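Ankyrin repeat domain-containing protein EMB506, chloroplastic (Arabidopsis thaliana, PDB 6JD6) takes part in the initial differentiation of the proplastid during embryo development, is required for correct leaf margin development, and has molecular condensate scaffold activity. Local coordinates at residues N170-D175 and Y200-N205; N205-E210 and K237-K242; K114-L119 and Q126-L131; T193-F198 and T227-T232. All blocks are in the same frame, centred on the assembly; numbering follows the deposited sequence.

Interaction 1: residues N170-D175 and Y200-N205; sequences NPHLQD and YNVDVN
Pro171 and His172 meet Tyr200, Asn201 and Val202 where loops of the second and third ankyrin repeats pass each other, a repeat-to-repeat contact burying 181 Å². The apolar share belongs to Pro171, whose CB lies 3.9 Å from Val202 CG1. Its CG reaches Tyr200 CB at 4.1 Å, the side chains crossing at about a right angle; the tyrosine's end leads away, and its side chain also packs on Leu165 and Arg166. Near the plane of the His172 ring, at its edge, lie Val202 CA and Asn201 O, the latter 3.7 Å from CE1; Tyr200 O approaches CE1 obliquely at 3.6 Å. Pro171 CG backs one face, 3.7 Å above the plane and offset toward the rim. One water lies 2.6 Å from His172 ND1 and accepts from Asp203 N at 2.9 Å; another connects His172 NE2 with Tyr200 O, to which it donates. Asn170 OD1 accepts from His172 N (157° at the hydrogen), an Asx turn that fixes the backbone carrying the ring; Asp203 OD1 closes another with Asn205 N. No direct hydrogen bond joins the loops: their polar link runs through water, while Pro171 supplies the apolar contact, to Val202 and Tyr200 CB.

Interaction 2: residues N205-E210 and K237-K242; sequences NVADNE and KTRRTK. With SO4 (sulfate ion), chain D.
Ala207 sets its CB over one face of the Arg239 guanidinium. From Arg239 CB the chain starts with CG anti to the backbone N and then bends at chi2 (65°), which places CD. NE turns back to its own segment and donates to Arg240 O over 3.3 Å, with that oxygen near the guanidinium plane. CZ sits 3.8 Å from Ala207 CB. NH1 is joined by a water to Asn205 O, though the bond on the arginine side is weak. NH2 donates to O4 of a sulfate ion at 3.1 Å, nearly straight (166°) and in the guanidinium plane. This ion, probably from the crystallisation liquor, is also held by Lys242 NZ at 3.1 Å from O1, so two basic side chains grip it. The direct bond between the loops is backbone to backbone: Lys242 N donates to Glu210 O at 3.0 Å (170°), approaching from above the carbonyl plane. Thr241 CB packs on the same oxygen at 3.6 Å. Both Glu210 carboxylate oxygens hydrogen-bond to the backbone of another protein chain. The contact joins the loop leading from the third into the fourth ankyrin repeat with the loop at the end of the fourth. In this strand-free chain the first connects helix 191-199 to helix 214-220, the second helix 224-232 to helix 247-252, and Thr241 touches His216 of helix 214-220.

Interaction 3: residues K114-L119 and Q126-L131; sequences KPLQTL and QLMDNL
The antiparallel helix pair of the first ankyrin repeat is zipped together by Pro115, Leu116 and Leu119 meeting Leu127, Met128 and Leu131. The axes of 115-119 and 126-131 approach to 9.3 Å, with 164° between their directions. Leu119 touches all three partners. Its CB lies 3.6 Å from Met128 CG, while its CD1 fits between Leu127 CB at 3.8 Å and Leu131 CD1 at 3.6 Å. The Leu119 and Leu127 side chains cross at about a right angle, and the second methyl, Leu119 CD2, also touches Leu127. Leu131 CD1 extends the row to Pro115 CB, 3.6 Å away, at the start of helix 115-121. On Leu116 the CD2 branch does the touching, 3.7 Å from Met128 CB. Met128 runs extended as far as SD and then bends at chi3 (69°), which brings CE to 3.7 Å from Leu116 O. Around this pair, Val160 and Leu164 of helix 158-166 pack on Met128, and another protein chain packs on Pro115, Leu119 and Leu127. No hydrogen bond crosses between the segments: backbone groups pair within each helix, as Leu119 N does with Pro115 O, so the 330 Å² buried here is held by hydrophobic and van der Waals contact between apolar side chains: leucines, a methionine and a proline.

Interaction 4: residues T193-F198 and T227-T232; sequences TVKLLF and TKILLT
Ile229 faces three side chains of 193-198, Val194, Lys195 and Phe198, and meets each at a different orientation. The two helix segments run almost parallel, 9° apart in direction, but their axes stay 11.1 Å from each other, a separation bridged by side chains, one of which, Phe198, also reaches the backbone oxygen of Ile229 (CE2 to O 3.8 Å). Lys195 crosses the isoleucine at about a right angle. Extended beyond CG, it lays its aliphatic stem over Ile229 CD1, with Lys195 CE 3.5 Å and CG 3.6 Å from that methyl, so the hydrocarbon part of the lysine does the touching. Val194 and Ile229 instead slide past each other in opposite directions, and the closest atoms, Val194 CG1 and Ile229 CG2, are 4.2 Å apart. Ile229 CG2 occupies the crowded position between its backbone N and carbonyl carbon, from which it also reaches Phe198 CE2 at 4.1 Å. Phe198 crosses Ile229 obliquely and Leu230 at about a right angle. Leu230 CD2 lies at the edge of the ring and in its plane, 3.9 Å from CZ. Within its own helix, Val194 O stands 3.4 Å above one face of this ring, offset toward the rim, and Val204 from the following loop packs on the phenylalanine as well. Ala185 of helix 181-187 touches Val194 and Ala218 of helix 214-220 touches Leu230. Near-parallel packing of equivalent helices from consecutive repeats, here the third and fourth, through largely aliphatic and aromatic contacts, is as expected for a stacked ankyrin repeat solenoid.

In the fold
Interaction 3 comes first along the chain and lies within the first ankyrin repeat; the others follow in repeats two to four and the loop beyond, with centres 22 to 33 Å from it. Interactions 1 and 4 have centres about 12 Å apart and alternate in sequence: helix 191-199 leads straight into 200-205, and Val202 CG1 packs on Leu197 O. Interactions 1 and 2 share Asn205 and run as successive loop contacts, centres about 14 Å apart. Interactions 2 and 4 also interleave, about 17 Å between centres, both spanning helix 214-220 in sequence. Together they show an elongated solenoid held at two levels, by helix against helix and by loop against loop.

Interaction 1: residues N170-D175 and Y200-N205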
# COMPACT_ATOMS: atom_id res chain seq x y z
N ASN A 170 -16.91 -0.70 5.08
CA ASN A 170 -17.66 -0.86 3.84
C ASN A 170 -16.74 -1.38 2.74
O ASN A 170 -15.79 -0.71 2.34
CB ASN A 170 -18.29 0.48 3.44
CG ASN A 170 -19.28 0.36 2.30
OD1 ASN A 170 -19.15 -0.50 1.42
ND2 ASN A 170 -20.28 1.23 2.29
N PRO A 171 -17.02 -2.60 2.24
CA PRO A 171 -16.18 -3.24 1.22
C PRO A 171 -16.58 -2.86 -0.20
O PRO A 171 -15.97 -3.35 -1.15
CB PRO A 171 -16.47 -4.73 1.45
CG PRO A 171 -17.91 -4.75 1.87
CD PRO A 171 -18.12 -3.48 2.68
N HIS A 172 -17.57 -1.99 -0.35
CA HIS A 172 -18.12 -1.67 -1.66
C HIS A 172 -17.62 -0.34 -2.22
O HIS A 172 -17.76 -0.07 -3.42
CB HIS A 172 -19.65 -1.66 -1.61
CG HIS A 172 -20.25 -2.87 -0.98
ND1 HIS A 172 -20.24 -4.11 -1.59
CD2 HIS A 172 -20.88 -3.04 0.21
CE1 HIS A 172 -20.85 -4.98 -0.81
NE2 HIS A 172 -21.24 -4.36 0.29
N LEU A 173 -17.04 0.48 -1.36
CA LEU A 173 -16.67 1.85 -1.72
C LEU A 173 -15.62 1.96 -2.82
O LEU A 173 -14.56 1.33 -2.75
CB LEU A 173 -16.18 2.61 -0.47
CG LEU A 173 -17.25 2.86 0.59
CD1 LEU A 173 -16.65 3.51 1.83
CD2 LEU A 173 -18.37 3.72 0.02
N GLN A 174 -15.92 2.77 -3.83
CA GLN A 174 -14.94 3.06 -4.87
C GLN A 174 -14.19 4.33 -4.53
O GLN A 174 -14.78 5.31 -4.09
CB GLN A 174 -15.65 3.22 -6.22
CG GLN A 174 -16.07 1.91 -6.86
CD GLN A 174 -16.97 2.12 -8.05
OE1 GLN A 174 -18.17 2.33 -7.89
NE2 GLN A 174 -16.41 2.09 -9.25
N ASP A 175 -12.87 4.32 -4.74
CA ASP A 175 -12.09 5.52 -4.47
C ASP A 175 -12.14 6.51 -5.63
O ASP A 175 -12.97 6.38 -6.54
CB ASP A 175 -10.64 5.18 -4.04
CG ASP A 175 -9.80 4.57 -5.15
OD1 ASP A 175 -10.18 4.62 -6.35
OD2 ASP A 175 -8.71 4.04 -4.83
N TYR A 200 -18.71 -11.10 1.57
CA TYR A 200 -19.40 -9.84 1.85
C TYR A 200 -20.19 -9.38 0.64
O TYR A 200 -20.69 -8.25 0.60
CB TYR A 200 -18.40 -8.78 2.32
CG TYR A 200 -17.91 -9.03 3.72
CD1 TYR A 200 -18.58 -8.51 4.82
CD2 TYR A 200 -16.80 -9.83 3.95
CE1 TYR A 200 -18.15 -8.75 6.11
CE2 TYR A 200 -16.35 -10.07 5.24
CZ TYR A 200 -17.03 -9.53 6.31
OH TYR A 200 -16.60 -9.77 7.60
N ASN A 201 -20.31 -10.27 -0.34
CA ASN A 201 -21.12 -10.04 -1.53
C ASN A 201 -20.76 -8.76 -2.29
O ASN A 201 -21.64 -8.02 -2.72
CB ASN A 201 -22.61 -10.06 -1.19
CG ASN A 201 -23.06 -11.41 -0.67
OD1 ASN A 201 -23.13 -12.38 -1.42
ND2 ASN A 201 -23.38 -11.48 0.62
N VAL A 202 -19.47 -8.51 -2.45
CA VAL A 202 -19.02 -7.37 -3.25
C VAL A 202 -19.39 -7.58 -4.71
O VAL A 202 -19.59 -8.71 -5.17
CB VAL A 202 -17.50 -7.15 -3.13
CG1 VAL A 202 -17.10 -6.96 -1.66
CG2 VAL A 202 -16.73 -8.31 -3.76
N ASP A 203 -19.49 -6.47 -5.44
CA ASP A 203 -19.74 -6.51 -6.87
C ASP A 203 -18.43 -6.86 -7.58
O ASP A 203 -17.50 -6.06 -7.60
CB ASP A 203 -20.27 -5.14 -7.32
CG ASP A 203 -20.44 -5.04 -8.82
OD1 ASP A 203 -20.43 -6.07 -9.52
OD2 ASP A 203 -20.61 -3.90 -9.30
N VAL A 204 -18.35 -8.07 -8.13
CA VAL A 204 -17.10 -8.53 -8.73
C VAL A 204 -16.88 -7.96 -10.12
O VAL A 204 -15.82 -8.13 -10.72
CB VAL A 204 -17.00 -10.07 -8.76
CG1 VAL A 204 -17.25 -10.65 -7.37
CG2 VAL A 204 -17.98 -10.65 -9.77
N ASN A 205 -17.90 -7.28 -10.63
CA ASN A 205 -17.83 -6.67 -11.95
C ASN A 205 -17.72 -5.15 -11.91
O ASN A 205 -17.92 -4.48 -12.91
CB ASN A 205 -19.03 -7.11 -12.80
CG ASN A 205 -18.97 -8.58 -13.15
OD1 ASN A 205 -17.95 -9.06 -13.64
ND2 ASN A 205 -20.04 -9.30 -12.87
O HOH W 1 -19.77 -3.89 -4.18
O HOH W 2 -21.77 -6.51 2.44

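Interaction 2: residues N205-E210 and K237-K242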
# COMPACT_ATOMS: atom_id res chain seq x y z
N ASN A 205 -17.90 -7.28 -10.63
CA ASN A 205 -17.83 -6.67 -11.95
C ASN A 205 -17.72 -5.15 -11.91
O ASN A 205 -17.92 -4.48 -12.91
CB ASN A 205 -19.03 -7.11 -12.80
CG ASN A 205 -18.97 -8.58 -13.15
OD1 ASN A 205 -17.95 -9.06 -13.64
ND2 ASN A 205 -20.04 -9.30 -12.87
N VAL A 206 -17.39 -4.62 -10.73
CA VAL A 206 -17.22 -3.18 -10.57
C VAL A 206 -16.16 -2.65 -11.55
O VAL A 206 -15.10 -3.24 -11.71
CB VAL A 206 -16.90 -2.80 -9.10
CG1 VAL A 206 -15.64 -3.53 -8.62
CG2 VAL A 206 -16.76 -1.29 -8.95
N ALA A 207 -16.48 -1.55 -12.22
CA ALA A 207 -15.59 -0.96 -13.21
C ALA A 207 -15.01 0.35 -12.69
O ALA A 207 -15.74 1.15 -12.10
CB ALA A 207 -16.33 -0.74 -14.53
N ASP A 208 -13.72 0.57 -12.89
CA ASP A 208 -13.10 1.82 -12.44
C ASP A 208 -13.35 2.93 -13.46
O ASP A 208 -14.20 2.79 -14.34
CB ASP A 208 -11.60 1.63 -12.13
CG ASP A 208 -10.74 1.48 -13.38
OD1 ASP A 208 -11.27 1.40 -14.51
OD2 ASP A 208 -9.50 1.42 -13.22
N ASN A 209 -12.61 4.03 -13.35
CA ASN A 209 -12.82 5.19 -14.22
C ASN A 209 -12.53 4.88 -15.69
O ASN A 209 -13.04 5.55 -16.58
CB ASN A 209 -11.96 6.38 -13.78
CG ASN A 209 -12.43 6.99 -12.47
OD1 ASN A 209 -13.52 6.68 -11.97
ND2 ASN A 209 -11.62 7.89 -11.91
N GLU A 210 -11.72 3.86 -15.94
CA GLU A 210 -11.36 3.50 -17.31
C GLU A 210 -12.06 2.21 -17.77
O GLU A 210 -11.68 1.63 -18.78
CB GLU A 210 -9.84 3.36 -17.45
CG GLU A 210 -9.09 4.68 -17.30
CD GLU A 210 -7.57 4.50 -17.30
OE1 GLU A 210 -7.01 4.13 -16.24
OE2 GLU A 210 -6.94 4.74 -18.35
N LYS A 237 -16.98 -11.83 -18.52
CA LYS A 237 -15.87 -11.83 -19.46
C LYS A 237 -16.17 -11.12 -20.78
O LYS A 237 -15.31 -11.05 -21.66
CB LYS A 237 -15.36 -13.26 -19.71
CG LYS A 237 -16.34 -14.17 -20.42
CD LYS A 237 -15.81 -15.60 -20.41
CE LYS A 237 -16.70 -16.54 -21.20
NZ LYS A 237 -16.09 -17.89 -21.33
N THR A 238 -17.39 -10.60 -20.93
CA THR A 238 -17.71 -9.76 -22.09
C THR A 238 -17.77 -8.27 -21.73
O THR A 238 -18.26 -7.46 -22.51
CB THR A 238 -19.03 -10.16 -22.78
OG1 THR A 238 -20.12 -10.02 -21.86
CG2 THR A 238 -18.96 -11.60 -23.27
N ARG A 239 -17.27 -7.92 -20.55
CA ARG A 239 -17.18 -6.51 -20.17
C ARG A 239 -15.89 -5.90 -20.73
O ARG A 239 -14.79 -6.40 -20.49
CB ARG A 239 -17.21 -6.35 -18.64
CG ARG A 239 -17.02 -4.92 -18.17
CD ARG A 239 -18.15 -4.01 -18.62
NE ARG A 239 -17.75 -2.60 -18.65
CZ ARG A 239 -18.14 -1.68 -17.77
NH1 ARG A 239 -18.95 -2.01 -16.77
NH2 ARG A 239 -17.72 -0.43 -17.90
N ARG A 240 -16.04 -4.82 -21.48
CA ARG A 240 -14.89 -4.16 -22.10
C ARG A 240 -14.49 -2.88 -21.37
O ARG A 240 -15.33 -2.18 -20.80
CB ARG A 240 -15.19 -3.85 -23.57
CG ARG A 240 -15.23 -5.09 -24.45
CD ARG A 240 -15.93 -4.84 -25.78
NE ARG A 240 -17.36 -4.62 -25.62
CZ ARG A 240 -18.23 -4.58 -26.62
NH1 ARG A 240 -17.82 -4.76 -27.87
NH2 ARG A 240 -19.52 -4.37 -26.38
N THR A 241 -13.20 -2.57 -21.40
CA THR A 241 -12.72 -1.29 -20.88
C THR A 241 -13.25 -0.17 -21.76
O THR A 241 -13.88 -0.43 -22.79
CB THR A 241 -11.18 -1.24 -20.86
OG1 THR A 241 -10.69 -1.29 -22.21
CG2 THR A 241 -10.63 -2.42 -20.09
N LYS A 242 -13.00 1.07 -21.37
CA LYS A 242 -13.52 2.21 -22.13
C LYS A 242 -12.95 2.26 -23.55
O LYS A 242 -13.61 2.76 -24.46
CB LYS A 242 -13.26 3.53 -21.38
CG LYS A 242 -14.10 3.70 -20.13
CD LYS A 242 -15.57 3.86 -20.47
CE LYS A 242 -16.43 3.89 -19.21
NZ LYS A 242 -17.86 4.17 -19.54
S SO4 D . -19.70 2.61 -16.31
O1 SO4 D . -19.94 2.83 -17.74
O2 SO4 D . -20.67 1.67 -15.78
O3 SO4 D . -19.82 3.88 -15.60
O4 SO4 D . -18.36 2.06 -16.12
O HOH W 3 -19.05 -3.97 -15.26

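Interaction 3: residues K114-L119 and Q126-L131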
# COMPACT_ATOMS: atom_id res chain seq x y z
N LYS A 114 -2.77 9.49 7.01
CA LYS A 114 -3.98 9.29 7.80
C LYS A 114 -3.70 8.22 8.84
O LYS A 114 -3.21 7.13 8.50
CB LYS A 114 -5.13 8.86 6.88
CG LYS A 114 -5.84 10.02 6.19
CD LYS A 114 -7.18 10.29 6.86
CE LYS A 114 -7.89 11.48 6.26
NZ LYS A 114 -7.08 12.72 6.41
N PRO A 115 -4.01 8.51 10.11
CA PRO A 115 -3.70 7.63 11.25
C PRO A 115 -4.21 6.20 11.06
O PRO A 115 -3.45 5.26 11.25
CB PRO A 115 -4.41 8.29 12.43
CG PRO A 115 -4.50 9.72 12.05
CD PRO A 115 -4.67 9.75 10.55
N LEU A 116 -5.48 6.04 10.67
CA LEU A 116 -6.03 4.71 10.45
C LEU A 116 -5.26 3.95 9.37
O LEU A 116 -5.02 2.75 9.50
CB LEU A 116 -7.51 4.78 10.06
CG LEU A 116 -8.55 4.68 11.17
CD1 LEU A 116 -9.94 4.51 10.57
CD2 LEU A 116 -8.22 3.55 12.14
N GLN A 117 -4.88 4.65 8.31
CA GLN A 117 -4.13 4.04 7.23
C GLN A 117 -2.75 3.61 7.71
O GLN A 117 -2.33 2.47 7.47
CB GLN A 117 -3.99 5.01 6.05
CG GLN A 117 -5.29 5.31 5.32
CD GLN A 117 -5.05 6.08 4.02
OE1 GLN A 117 -3.92 6.16 3.54
NE2 GLN A 117 -6.12 6.64 3.45
N THR A 118 -2.05 4.51 8.39
CA THR A 118 -0.71 4.23 8.89
C THR A 118 -0.72 3.10 9.91
O THR A 118 0.11 2.19 9.85
CB THR A 118 -0.07 5.49 9.52
OG1 THR A 118 0.10 6.50 8.51
CG2 THR A 118 1.28 5.16 10.13
N LEU A 119 -1.68 3.14 10.83
CA LEU A 119 -1.80 2.10 11.84
C LEU A 119 -2.12 0.75 11.19
O LEU A 119 -1.63 -0.29 11.62
CB LEU A 119 -2.86 2.47 12.88
CG LEU A 119 -2.52 3.66 13.78
CD1 LEU A 119 -3.71 4.04 14.65
CD2 LEU A 119 -1.28 3.38 14.65
N GLN A 126 -5.23 -2.70 17.66
CA GLN A 126 -5.79 -2.12 18.87
C GLN A 126 -5.83 -0.59 18.80
O GLN A 126 -6.82 0.03 19.20
CB GLN A 126 -5.01 -2.58 20.11
CG GLN A 126 -5.58 -2.06 21.42
CD GLN A 126 -7.03 -2.45 21.62
OE1 GLN A 126 -7.35 -3.64 21.70
NE2 GLN A 126 -7.91 -1.46 21.69
N LEU A 127 -4.78 0.02 18.28
CA LEU A 127 -4.74 1.48 18.14
C LEU A 127 -5.78 1.98 17.14
O LEU A 127 -6.34 3.07 17.32
CB LEU A 127 -3.34 1.96 17.76
CG LEU A 127 -2.28 1.83 18.86
CD1 LEU A 127 -0.95 2.38 18.37
CD2 LEU A 127 -2.73 2.55 20.13
N MET A 128 -6.03 1.19 16.10
CA MET A 128 -7.10 1.51 15.16
C MET A 128 -8.45 1.51 15.87
O MET A 128 -9.23 2.45 15.72
CB MET A 128 -7.13 0.50 14.01
CG MET A 128 -5.90 0.52 13.13
SD MET A 128 -6.01 -0.66 11.78
CE MET A 128 -7.28 0.09 10.78
N ASP A 129 -8.71 0.45 16.63
CA ASP A 129 -9.96 0.34 17.38
C ASP A 129 -10.17 1.52 18.32
O ASP A 129 -11.28 2.03 18.43
CB ASP A 129 -10.01 -0.98 18.17
CG ASP A 129 -10.27 -2.19 17.27
OD1 ASP A 129 -10.60 -1.99 16.09
OD2 ASP A 129 -10.14 -3.33 17.76
N ASN A 130 -9.10 1.96 18.99
CA ASN A 130 -9.19 3.12 19.88
C ASN A 130 -9.62 4.38 19.15
O ASN A 130 -10.44 5.15 19.65
CB ASN A 130 -7.86 3.36 20.59
CG ASN A 130 -7.48 2.22 21.53
OD1 ASN A 130 -8.30 1.36 21.84
ND2 ASN A 130 -6.23 2.22 21.99
N LEU A 131 -9.07 4.60 17.96
CA LEU A 131 -9.45 5.74 17.13
C LEU A 131 -10.91 5.67 16.73
O LEU A 131 -11.65 6.65 16.84
CB LEU A 131 -8.58 5.81 15.88
CG LEU A 131 -7.24 6.54 16.00
CD1 LEU A 131 -6.48 6.41 14.70
CD2 LEU A 131 -7.48 8.00 16.34

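Interaction 4: residues T193-F198 and T227-T232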
# COMPACT_ATOMS: atom_id res chain seq x y z
N THR A 193 -7.98 -12.74 0.56
CA THR A 193 -8.76 -11.52 0.68
C THR A 193 -9.87 -11.48 -0.37
O THR A 193 -11.00 -11.07 -0.09
CB THR A 193 -7.87 -10.27 0.56
OG1 THR A 193 -6.93 -10.27 1.64
CG2 THR A 193 -8.69 -8.99 0.61
N VAL A 194 -9.55 -11.93 -1.58
CA VAL A 194 -10.55 -12.04 -2.65
C VAL A 194 -11.69 -12.97 -2.23
O VAL A 194 -12.87 -12.61 -2.37
CB VAL A 194 -9.91 -12.55 -3.96
CG1 VAL A 194 -10.99 -12.90 -4.98
CG2 VAL A 194 -8.95 -11.51 -4.53
N LYS A 195 -11.35 -14.15 -1.72
CA LYS A 195 -12.35 -15.09 -1.23
C LYS A 195 -13.19 -14.50 -0.10
O LYS A 195 -14.39 -14.73 -0.01
CB LYS A 195 -11.69 -16.39 -0.74
CG LYS A 195 -11.05 -17.23 -1.83
CD LYS A 195 -10.39 -18.46 -1.23
CE LYS A 195 -9.79 -19.35 -2.30
NZ LYS A 195 -9.13 -20.56 -1.73
N LEU A 196 -12.53 -13.76 0.79
CA LEU A 196 -13.23 -13.13 1.90
C LEU A 196 -14.21 -12.06 1.43
O LEU A 196 -15.31 -11.94 1.97
CB LEU A 196 -12.22 -12.53 2.89
CG LEU A 196 -12.80 -11.92 4.16
CD1 LEU A 196 -13.71 -12.91 4.88
CD2 LEU A 196 -11.68 -11.47 5.08
N LEU A 197 -13.81 -11.29 0.42
CA LEU A 197 -14.68 -10.24 -0.13
C LEU A 197 -15.93 -10.82 -0.79
O LEU A 197 -17.00 -10.20 -0.76
CB LEU A 197 -13.92 -9.34 -1.11
CG LEU A 197 -12.88 -8.39 -0.50
CD1 LEU A 197 -12.05 -7.69 -1.58
CD2 LEU A 197 -13.55 -7.35 0.40
N PHE A 198 -15.81 -12.01 -1.37
CA PHE A 198 -16.97 -12.71 -1.93
C PHE A 198 -18.02 -12.94 -0.86
O PHE A 198 -19.22 -12.87 -1.12
CB PHE A 198 -16.57 -14.05 -2.54
CG PHE A 198 -15.74 -13.95 -3.78
CD1 PHE A 198 -15.71 -12.77 -4.51
CD2 PHE A 198 -15.01 -15.03 -4.24
CE1 PHE A 198 -14.95 -12.67 -5.66
CE2 PHE A 198 -14.25 -14.94 -5.39
CZ PHE A 198 -14.22 -13.76 -6.10
N THR A 227 -7.88 -15.41 -11.57
CA THR A 227 -8.71 -15.31 -12.78
C THR A 227 -9.83 -16.35 -12.73
O THR A 227 -11.00 -16.03 -12.97
CB THR A 227 -7.87 -15.50 -14.06
OG1 THR A 227 -6.93 -14.43 -14.19
CG2 THR A 227 -8.77 -15.53 -15.30
N LYS A 228 -9.47 -17.58 -12.39
CA LYS A 228 -10.44 -18.67 -12.33
C LYS A 228 -11.50 -18.45 -11.27
O LYS A 228 -12.69 -18.68 -11.50
CB LYS A 228 -9.74 -20.01 -12.09
CG LYS A 228 -10.71 -21.18 -11.92
CD LYS A 228 -10.00 -22.52 -11.93
CE LYS A 228 -11.01 -23.66 -11.89
NZ LYS A 228 -10.38 -25.00 -12.09
N ILE A 229 -11.08 -18.00 -10.09
CA ILE A 229 -12.03 -17.84 -9.00
C ILE A 229 -13.00 -16.68 -9.23
O ILE A 229 -14.14 -16.72 -8.79
CB ILE A 229 -11.34 -17.77 -7.62
CG1 ILE A 229 -12.26 -18.34 -6.54
CG2 ILE A 229 -10.90 -16.36 -7.28
CD1 ILE A 229 -11.62 -18.43 -5.19
N LEU A 230 -12.54 -15.64 -9.94
CA LEU A 230 -13.43 -14.55 -10.33
C LEU A 230 -14.51 -15.06 -11.28
O LEU A 230 -15.69 -14.75 -11.12
CB LEU A 230 -12.64 -13.41 -10.97
CG LEU A 230 -11.85 -12.52 -10.00
CD1 LEU A 230 -10.91 -11.57 -10.76
CD2 LEU A 230 -12.80 -11.74 -9.11
N LEU A 231 -14.10 -15.86 -12.27
CA LEU A 231 -15.03 -16.42 -13.25
C LEU A 231 -16.04 -17.37 -12.60
O LEU A 231 -17.20 -17.44 -13.01
CB LEU A 231 -14.26 -17.15 -14.36
CG LEU A 231 -13.44 -16.27 -15.31
CD1 LEU A 231 -12.48 -17.12 -16.13
CD2 LEU A 231 -14.37 -15.48 -16.24
N THR A 232 -15.58 -18.11 -11.60
CA THR A 232 -16.44 -19.04 -10.86
C THR A 232 -17.45 -18.26 -10.02
O THR A 232 -18.52 -18.77 -9.68
CB THR A 232 -15.59 -19.95 -9.94
OG1 THR A 232 -14.74 -20.77 -10.74
CG2 THR A 232 -16.46 -20.85 -9.08